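Local coordinates for protein tapirin (PDB 6N2C) that probably binds cellulose through a parallel beta-helix domain that also carries a zinc ion, and so is likely to let a thermophilic bacterium adhere to plant fibres, at residues D296-R301 and N306-N311; N250-T255 and P450-E455; S421-I426 and N432-N437. All coordinates share one frame; numbering follows the deposited sequence. Where two conformers were deposited one is given.

How the contacts relate
Following the chain from its N terminus, contact 2 opens first, at 250-255, and closes last, at 450-455, with almost 200 residues between. Contacts 1 and 3 both nest inside this long loop, one after the other and without crossing. Contact 1 closes a short loop between 296-301 and 306-311, joining two faces of the beta-helix across its interior. Contact 3 closes another, where 421-426 folds over strand 434-436 at the end of its row of strands. The chain then returns along the solenoid, and helix 451-457 settles on strand 252-255 of that same row. The centres of contacts 2 and 3 lie about 43 Å apart.

Contact 1. Residues D296-R301 and N306-N311; sequences DTLDIR and NLVTIN
The two segments come closest at I300 and N306, their CA atoms 7.3 Å apart, and no hydrogen bond links the backbones because 297-300 and 307-310 lie in different faces of a parallel beta-helix. They are successive strands meeting across its interior, and alternate residues point inward. L298, I300 and V308 are branched aliphatic residues, suited to a dry core. I300 and V308 carry the contact about equally. I300 CG1 stands beside the backbone N, anti to the carbonyl carbon (chi1 -50°), and the chain runs on extended (chi2 170°), which carries CD1 across to V308, 3.6 Å from CG2. The other branch, CG2, slides alongside N306 and lies 4.1 Å from its CB. L298 adds a looser touch, CD2 to V308 CG1 at 4.3 Å. An alanine in place of I300 would lose CD1 and both gamma branches, and is likely to leave V308 CG2 without its close neighbour and a gap beside M326 of the following coil. On the other side of the first strand D299 and R301 form a salt bridge, OD2 to NH2 at 3.3 Å. N306 suits the entry to strand 307-310, because its amide bonds two backbone groups: OD1 accepts from the N-H of D286, and ND2 donates to the carbonyl O of N302.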
loop_
_atom_site.group_PDB
_atom_site.type_symbol
_atom_site.label_atom_id
_atom_site.label_comp_id
_atom_site.label_asym_id
_atom_site.label_seq_id
_atom_site.Cartn_x
_atom_site.Cartn_y
_atom_site.Cartn_z
ATOM N N ASP A 296 7.306 5.362 5.355
ATOM C CA ASP A 296 8.009 6.424 6.054
ATOM C C ASP A 296 7.085 7.046 7.118
ATOM O O ASP A 296 7.457 7.160 8.293
ATOM C CB ASP A 296 8.491 7.486 5.130
ATOM C CG ASP A 296 9.100 8.676 5.829
ATOM O OD1 ASP A 296 10.139 8.569 6.492
ATOM O OD2 ASP A 296 8.486 9.755 5.725
ATOM N N THR A 297 5.950 7.498 6.671
ATOM C CA THR A 297 5.026 8.220 7.497
ATOM C C THR A 297 3.660 7.615 7.261
ATOM O O THR A 297 3.224 7.418 6.133
ATOM C CB THR A 297 4.986 9.691 7.138
ATOM O OG1 THR A 297 6.217 10.335 7.468
ATOM C CG2 THR A 297 3.845 10.437 7.857
ATOM N N LEU A 298 2.939 7.303 8.328
ATOM C CA LEU A 298 1.519 6.935 8.262
ATOM C C LEU A 298 0.635 8.040 8.919
ATOM O O LEU A 298 0.805 8.276 10.100
ATOM C CB LEU A 298 1.255 5.596 8.946
ATOM C CG LEU A 298 -0.211 5.107 9.037
ATOM C CD1 LEU A 298 -0.890 5.116 7.695
ATOM C CD2 LEU A 298 -0.257 3.715 9.664
ATOM N N ASP A 299 -0.161 8.714 8.089
ATOM C CA ASP A 299 -1.016 9.882 8.496
ATOM C C ASP A 299 -2.462 9.464 8.606
ATOM O O ASP A 299 -3.100 9.099 7.605
ATOM C CB ASP A 299 -0.823 11.058 7.512
ATOM C CG ASP A 299 0.402 11.902 7.810
ATOM O OD1 ASP A 299 0.899 11.924 8.931
ATOM O OD2 ASP A 299 0.851 12.625 6.897
ATOM N N ILE A 300 -2.968 9.424 9.828
ATOM C CA ILE A 300 -4.352 9.241 10.082
ATOM C C ILE A 300 -4.871 10.551 10.710
ATOM O O ILE A 300 -5.067 10.622 11.936
ATOM C CB ILE A 300 -4.664 8.040 10.964
ATOM C CG1 ILE A 300 -3.949 6.793 10.448
ATOM C CG2 ILE A 300 -6.158 7.761 11.054
ATOM C CD1 ILE A 300 -4.046 5.675 11.423
ATOM N N ARG A 301 -4.990 11.554 9.872
ATOM C CA ARG A 301 -5.231 12.918 10.399
ATOM C C ARG A 301 -6.475 13.592 9.817
ATOM O O ARG A 301 -7.162 14.294 10.538
ATOM C CB ARG A 301 -4.093 13.820 10.034
ATOM C CG ARG A 301 -2.795 13.381 10.647
ATOM C CD ARG A 301 -1.730 14.486 10.614
ATOM N NE ARG A 301 -1.212 14.719 9.320
ATOM C CZ ARG A 301 -0.254 15.592 9.023
ATOM N NH1 ARG A 301 0.315 16.343 9.958
ATOM N NH2 ARG A 301 0.150 15.720 7.784
ATOM N N ASN A 306 -11.985 7.002 9.994
ATOM C CA ASN A 306 -10.960 6.151 9.307
ATOM C C ASN A 306 -10.756 4.930 10.133
ATOM O O ASN A 306 -11.042 4.851 11.373
ATOM C CB ASN A 306 -9.673 6.905 9.180
ATOM C CG ASN A 306 -9.782 8.107 8.325
ATOM O OD1 ASN A 306 -10.102 8.013 7.094
ATOM N ND2 ASN A 306 -9.350 9.264 8.876
ATOM N N LEU A 307 -10.138 3.906 9.533
ATOM C CA LEU A 307 -9.800 2.726 10.334
ATOM C C LEU A 307 -8.561 2.086 9.688
ATOM O O LEU A 307 -8.611 1.751 8.515
ATOM C CB LEU A 307 -10.909 1.714 10.330
ATOM C CG LEU A 307 -10.660 0.391 11.094
ATOM C CD1 LEU A 307 -10.237 0.663 12.486
ATOM C CD2 LEU A 307 -11.798 -0.580 11.004
ATOM N N VAL A 308 -7.472 2.051 10.408
ATOM C CA VAL A 308 -6.273 1.323 9.986
ATOM C C VAL A 308 -6.124 0.119 10.974
ATOM O O VAL A 308 -5.897 0.312 12.160
ATOM C CB VAL A 308 -5.005 2.152 10.003
ATOM C CG1 VAL A 308 -3.832 1.242 9.627
ATOM C CG2 VAL A 308 -5.124 3.310 9.004
ATOM N N THR A 309 -6.355 -1.115 10.469
ATOM C CA THR A 309 -6.272 -2.304 11.245
ATOM C C THR A 309 -4.955 -3.049 10.928
ATOM O O THR A 309 -4.686 -3.299 9.717
ATOM C CB THR A 309 -7.470 -3.206 10.923
ATOM O OG1 THR A 309 -8.692 -2.532 11.299
ATOM C CG2 THR A 309 -7.386 -4.447 11.698
ATOM N N ILE A 310 -4.153 -3.359 11.938
ATOM C CA ILE A 310 -2.852 -4.019 11.771
ATOM C C ILE A 310 -2.912 -5.423 12.344
ATOM O O ILE A 310 -3.175 -5.602 13.555
ATOM C CB ILE A 310 -1.721 -3.244 12.495
ATOM C CG1 ILE A 310 -1.620 -1.790 12.030
ATOM C CG2 ILE A 310 -0.339 -3.944 12.388
ATOM C CD1 ILE A 310 -1.368 -1.566 10.571
ATOM N N ASN A 311 -2.716 -6.440 11.477
ATOM C CA ASN A 311 -2.716 -7.846 11.853
ATOM C C ASN A 311 -1.340 -8.410 12.303
ATOM O O ASN A 311 -1.302 -9.307 13.176
ATOM C CB ASN A 311 -3.379 -8.670 10.736
ATOM C CG ASN A 311 -4.871 -8.440 10.690
ATOM O OD1 ASN A 311 -5.569 -8.893 11.582
ATOM N ND2 ASN A 311 -5.373 -7.878 9.625
#

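Contact 2. Residues N250-T255 and P450-E455; sequences NNLMYT and PAIIEE
L252 and Y254 turn outward from strand 252-255 of the beta-helix to meet I452 and I453 in the first turn of helix 451-457, so that the helix packs on the outside of the solenoid. The alternate residue M253 points away from the helix and lies against F239 of another face. The tight part is L252 against I452: CD2 reaches CG2 at 3.5 Å and CG1 at 3.7 Å. L252 holds CG between its backbone N and carbonyl carbon (chi1 73°), and since the side chain was modelled in two conformers, the closeness of this fit is somewhat doubtful. I180 and I233 also touch L252. The second pair is looser. I453 extends CD1 obliquely to Y254 CD1, 4.1 Å away, and also rests on L273 of the neighbouring strand. P450 suits the N-cap position, where the backbone N-H is not needed for a helical bond and proline has none, and its carbonyl O takes the N-H of E454 at 3.2 Å. Solvent lies toward the glutamates, where E455 forms a salt bridge with K458 and E454 hydrogen-bonds Y172. Y254 keeps its polar end satisfied through OH and D277. No hydrogen bond or charge pair joins strand and helix here, which suggests that burial of apolar side chains, more than any polar bond, holds this part of the helix against the strand.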
loop_
_atom_site.group_PDB
_atom_site.type_symbol
_atom_site.label_atom_id
_atom_site.label_comp_id
_atom_site.label_asym_id
_atom_site.label_seq_id
_atom_site.Cartn_x
_atom_site.Cartn_y
_atom_site.Cartn_z
ATOM N N ASN A 250 -3.535 -9.199 -2.740
ATOM C CA ASN A 250 -3.321 -10.433 -1.930
ATOM C C ASN A 250 -1.916 -10.509 -1.369
ATOM O O ASN A 250 -1.707 -10.800 -0.170
ATOM C CB ASN A 250 -3.668 -11.678 -2.720
ATOM C CG ASN A 250 -3.775 -12.903 -1.845
ATOM O OD1 ASN A 250 -4.425 -12.865 -0.799
ATOM N ND2 ASN A 250 -3.084 -13.968 -2.225
ATOM N N ASN A 251 -0.925 -10.225 -2.205
ATOM C CA ASN A 251 0.488 -10.418 -1.795
ATOM C C ASN A 251 1.144 -9.073 -1.441
ATOM O O ASN A 251 1.003 -8.604 -0.313
ATOM C CB ASN A 251 1.248 -11.233 -2.832
ATOM C CG ASN A 251 2.604 -11.632 -2.354
ATOM O OD1 ASN A 251 2.738 -12.265 -1.285
ATOM N ND2 ASN A 251 3.607 -11.221 -3.052
ATOM N N LEU A 252 1.783 -8.401 -2.366
ATOM C CA LEU A 252 2.369 -7.145 -1.952
ATOM C C LEU A 252 1.970 -5.976 -2.839
ATOM O O LEU A 252 1.871 -6.080 -4.064
ATOM C CB LEU A 252 3.897 -7.225 -1.785
ATOM C CG LEU A 252 4.618 -7.291 -3.128
ATOM C CD1 LEU A 252 4.853 -5.919 -3.739
ATOM C CD2 LEU A 252 5.932 -8.054 -2.966
ATOM N N MET A 253 1.793 -4.844 -2.155
ATOM C CA MET A 253 1.658 -3.552 -2.792
ATOM C C MET A 253 2.828 -2.751 -2.353
ATOM O O MET A 253 3.073 -2.549 -1.151
ATOM C CB MET A 253 0.344 -2.859 -2.382
ATOM C CG MET A 253 0.207 -1.453 -2.951
ATOM S SD MET A 253 -1.489 -0.937 -2.660
ATOM C CE MET A 253 -1.482 0.604 -3.539
ATOM N N TYR A 254 3.622 -2.277 -3.340
ATOM C CA TYR A 254 4.780 -1.454 -3.111
ATOM C C TYR A 254 4.628 -0.131 -3.852
ATOM O O TYR A 254 4.274 -0.145 -4.995
ATOM C CB TYR A 254 6.110 -2.112 -3.656
ATOM C CG TYR A 254 7.261 -1.093 -3.642
ATOM C CD1 TYR A 254 8.007 -0.864 -2.454
ATOM C CD2 TYR A 254 7.631 -0.320 -4.767
ATOM C CE1 TYR A 254 8.976 0.108 -2.396
ATOM C CE2 TYR A 254 8.625 0.629 -4.703
ATOM C CZ TYR A 254 9.312 0.830 -3.559
ATOM O OH TYR A 254 10.294 1.742 -3.519
ATOM N N THR A 255 4.969 1.021 -3.218
ATOM C CA THR A 255 5.113 2.296 -3.933
ATOM C C THR A 255 6.334 2.994 -3.427
ATOM O O THR A 255 6.662 2.877 -2.255
ATOM C CB THR A 255 3.895 3.217 -3.810
ATOM O OG1 THR A 255 3.921 3.940 -2.570
ATOM C CG2 THR A 255 2.620 2.520 -4.025
ATOM N N PRO A 450 12.016 -7.155 3.605
ATOM C CA PRO A 450 11.784 -8.369 2.857
ATOM C C PRO A 450 12.619 -8.381 1.582
ATOM O O PRO A 450 12.803 -7.372 0.921
ATOM C CB PRO A 450 10.301 -8.301 2.526
ATOM C CG PRO A 450 9.710 -7.573 3.691
ATOM C CD PRO A 450 10.742 -6.458 3.806
ATOM N N ALA A 451 13.101 -9.576 1.259
ATOM C CA ALA A 451 13.939 -9.783 0.098
ATOM C C ALA A 451 13.254 -9.376 -1.172
ATOM O O ALA A 451 13.886 -8.748 -1.998
ATOM C CB ALA A 451 14.373 -11.242 -0.021
ATOM N N ILE A 452 11.975 -9.636 -1.250
ATOM C CA ILE A 452 11.212 -9.236 -2.436
ATOM C C ILE A 452 11.282 -7.731 -2.664
ATOM O O ILE A 452 11.390 -7.273 -3.819
ATOM C CB ILE A 452 9.777 -9.785 -2.442
ATOM C CG1 ILE A 452 9.098 -9.704 -3.769
ATOM C CG2 ILE A 452 8.919 -9.033 -1.425
ATOM C CD1 ILE A 452 9.751 -10.441 -4.890
ATOM N N ILE A 453 11.225 -6.921 -1.593
ATOM C CA ILE A 453 11.315 -5.483 -1.738
ATOM C C ILE A 453 12.704 -5.032 -2.141
ATOM O O ILE A 453 12.859 -4.151 -3.001
ATOM C CB ILE A 453 10.901 -4.751 -0.402
ATOM C CG1 ILE A 453 9.470 -5.115 -0.020
ATOM C CG2 ILE A 453 11.207 -3.247 -0.478
ATOM C CD1 ILE A 453 8.365 -4.634 -0.941
ATOM N N GLU A 454 13.743 -5.656 -1.565
ATOM C CA GLU A 454 15.097 -5.409 -1.965
ATOM C C GLU A 454 15.263 -5.603 -3.455
ATOM O O GLU A 454 15.864 -4.707 -4.139
ATOM C CB GLU A 454 16.089 -6.292 -1.229
ATOM C CG GLU A 454 16.236 -5.928 0.204
ATOM C CD GLU A 454 17.121 -6.923 0.999
ATOM O OE1 GLU A 454 17.757 -7.850 0.374
ATOM O OE2 GLU A 454 17.061 -6.815 2.267
ATOM N N GLU A 455 14.702 -6.682 -3.950
ATOM C CA GLU A 455 14.887 -7.015 -5.400
ATOM C C GLU A 455 14.101 -6.059 -6.279
ATOM O O GLU A 455 14.603 -5.582 -7.297
ATOM C CB GLU A 455 14.516 -8.455 -5.696
ATOM C CG GLU A 455 15.335 -9.481 -4.949
ATOM C CD GLU A 455 16.844 -9.364 -5.348
ATOM O OE1 GLU A 455 17.717 -9.220 -4.440
ATOM O OE2 GLU A 455 17.063 -9.227 -6.557
#

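Contact 3. Residues S421-I426 and N432-N437; sequences SIPQNI and NLFVQN
I426 drops its CD1 onto the ring of F434, 3.8 Å from the centroid and only 4° off the ring normal, a CH-pi contact over the middle of one face. The two side chains come from opposite directions, and I426 CG2 lies 3.8 Å from CE1 of the F434 ring. P423 approaches at about a right angle, its CD oblique to the ring, while I422 sets CG1 at 4.0 Å from F434 CB. A flat, wide phenylalanine suits this place because its ring gives I426 a broad face and also meets P423, while I422 packs on its CB. Farther along, Q436 has CG anti to its backbone N (chi1 -170°) and stretches its chain back over the loop. There OE1 accepts the N-H of I422 at 2.9 Å in a fairly straight bond (162°), the donor tilted slightly from the carbonyl plane. A water donates to both Q436 OE1 and I422 O, so the amide oxygen is gripped twice. The loop thus folds over strand 434-436, the outermost of its row in the beta-helix. That strand pairs with 416-419 through backbone bonds of V435 to I417 and C419, and F434 and P423 both rest on I400 of strand 400-403.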
loop_
_atom_site.group_PDB
_atom_site.type_symbol
_atom_site.label_atom_id
_atom_site.label_comp_id
_atom_site.label_asym_id
_atom_site.label_seq_id
_atom_site.Cartn_x
_atom_site.Cartn_y
_atom_site.Cartn_z
ATOM N N SER A 421 14.117 8.428 35.014
ATOM C CA SER A 421 14.062 9.562 35.952
ATOM C C SER A 421 12.584 9.923 36.102
ATOM O O SER A 421 11.898 10.283 35.119
ATOM C CB SER A 421 14.850 10.730 35.456
ATOM O OG SER A 421 14.888 11.793 36.403
ATOM N N ILE A 422 12.080 9.738 37.296
ATOM C CA ILE A 422 10.727 10.197 37.618
ATOM C C ILE A 422 10.649 11.753 37.529
ATOM O O ILE A 422 11.456 12.460 38.167
ATOM C CB ILE A 422 10.315 9.714 38.996
ATOM C CG1 ILE A 422 10.207 8.169 38.994
ATOM C CG2 ILE A 422 8.903 10.220 39.343
ATOM C CD1 ILE A 422 9.918 7.580 40.364
ATOM N N PRO A 423 9.701 12.272 36.712
ATOM C CA PRO A 423 9.643 13.743 36.502
ATOM C C PRO A 423 8.979 14.424 37.680
ATOM O O PRO A 423 8.365 13.770 38.510
ATOM C CB PRO A 423 8.816 13.888 35.242
ATOM C CG PRO A 423 7.927 12.681 35.215
ATOM C CD PRO A 423 8.709 11.571 35.864
ATOM N N GLN A 424 9.304 15.720 37.824
ATOM C CA GLN A 424 8.828 16.502 38.956
ATOM C C GLN A 424 7.329 16.835 38.722
ATOM O O GLN A 424 6.820 16.816 37.599
ATOM C CB GLN A 424 9.593 17.838 39.007
ATOM C CG GLN A 424 11.058 17.791 39.364
ATOM C CD GLN A 424 11.776 19.157 39.067
ATOM O OE1 GLN A 424 11.152 20.235 39.029
ATOM N NE2 GLN A 424 13.094 19.090 38.896
ATOM N N ASN A 425 6.686 17.273 39.789
ATOM C CA ASN A 425 5.336 17.867 39.781
ATOM C C ASN A 425 4.238 16.894 39.183
ATOM O O ASN A 425 3.276 17.342 38.549
ATOM C CB ASN A 425 5.330 19.159 38.999
ATOM C CG ASN A 425 6.304 20.198 39.556
ATOM O OD1 ASN A 425 6.549 20.237 40.745
ATOM N ND2 ASN A 425 6.933 20.937 38.654
ATOM N N ILE A 426 4.423 15.608 39.399
ATOM C CA ILE A 426 3.394 14.589 38.977
ATOM C C ILE A 426 2.164 14.764 39.918
ATOM O O ILE A 426 2.339 14.895 41.113
ATOM C CB ILE A 426 3.898 13.204 39.122
ATOM C CG1 ILE A 426 5.089 12.995 38.138
ATOM C CG2 ILE A 426 2.783 12.198 38.769
ATOM C CD1 ILE A 426 5.922 11.752 38.409
ATOM N N ASN A 432 1.976 7.108 42.166
ATOM C CA ASN A 432 2.176 5.687 42.470
ATOM C C ASN A 432 2.666 4.867 41.285
ATOM O O ASN A 432 3.435 3.934 41.461
ATOM C CB ASN A 432 0.910 4.997 43.070
ATOM C CG ASN A 432 -0.249 4.813 42.084
ATOM O OD1 ASN A 432 -0.755 5.768 41.470
ATOM N ND2 ASN A 432 -0.744 3.563 41.986
ATOM N N LEU A 433 2.237 5.267 40.110
ATOM C CA LEU A 433 2.428 4.475 38.886
ATOM C C LEU A 433 3.914 4.414 38.525
ATOM O O LEU A 433 4.335 3.480 37.806
ATOM C CB LEU A 433 1.686 5.102 37.757
ATOM C CG LEU A 433 0.151 5.171 37.853
ATOM C CD1 LEU A 433 -0.441 5.800 36.623
ATOM C CD2 LEU A 433 -0.447 3.800 38.216
ATOM N N PHE A 434 4.675 5.430 38.910
ATOM C CA PHE A 434 6.015 5.581 38.409
ATOM C C PHE A 434 7.047 4.843 39.264
ATOM O O PHE A 434 7.059 4.966 40.495
ATOM C CB PHE A 434 6.373 7.068 38.332
ATOM C CG PHE A 434 5.549 7.879 37.366
ATOM C CD1 PHE A 434 4.240 8.281 37.678
ATOM C CD2 PHE A 434 6.111 8.331 36.160
ATOM C CE1 PHE A 434 3.501 9.006 36.810
ATOM C CE2 PHE A 434 5.394 9.115 35.321
ATOM C CZ PHE A 434 4.076 9.476 35.627
ATOM N N VAL A 435 7.986 4.153 38.609
ATOM C CA VAL A 435 9.081 3.425 39.251
ATOM C C VAL A 435 10.424 3.801 38.590
ATOM O O VAL A 435 10.493 3.789 37.329
ATOM C CB VAL A 435 8.866 1.961 39.078
ATOM C CG1 VAL A 435 10.086 1.201 39.638
ATOM C CG2 VAL A 435 7.587 1.525 39.768
ATOM N N GLN A 436 11.456 4.184 39.367
ATOM C CA GLN A 436 12.660 4.726 38.766
ATOM C C GLN A 436 13.650 3.628 38.587
ATOM O O GLN A 436 13.893 2.882 39.502
ATOM C CB GLN A 436 13.332 5.822 39.612
ATOM C CG GLN A 436 14.432 6.556 38.911
ATOM C CD GLN A 436 14.732 7.934 39.521
ATOM O OE1 GLN A 436 13.983 8.922 39.309
ATOM N NE2 GLN A 436 15.853 8.031 40.230
ATOM N N ASN A 437 14.197 3.530 37.369
ATOM C CA ASN A 437 15.252 2.544 37.080
ATOM C C ASN A 437 16.192 3.302 36.177
ATOM O O ASN A 437 15.929 3.419 34.965
ATOM C CB ASN A 437 14.712 1.292 36.389
ATOM C CG ASN A 437 15.863 0.387 35.911
ATOM O OD1 ASN A 437 17.023 0.719 36.142
ATOM N ND2 ASN A 437 15.532 -0.701 35.226
HETATM O O HOH W 1 13.677 11.587 40.029
#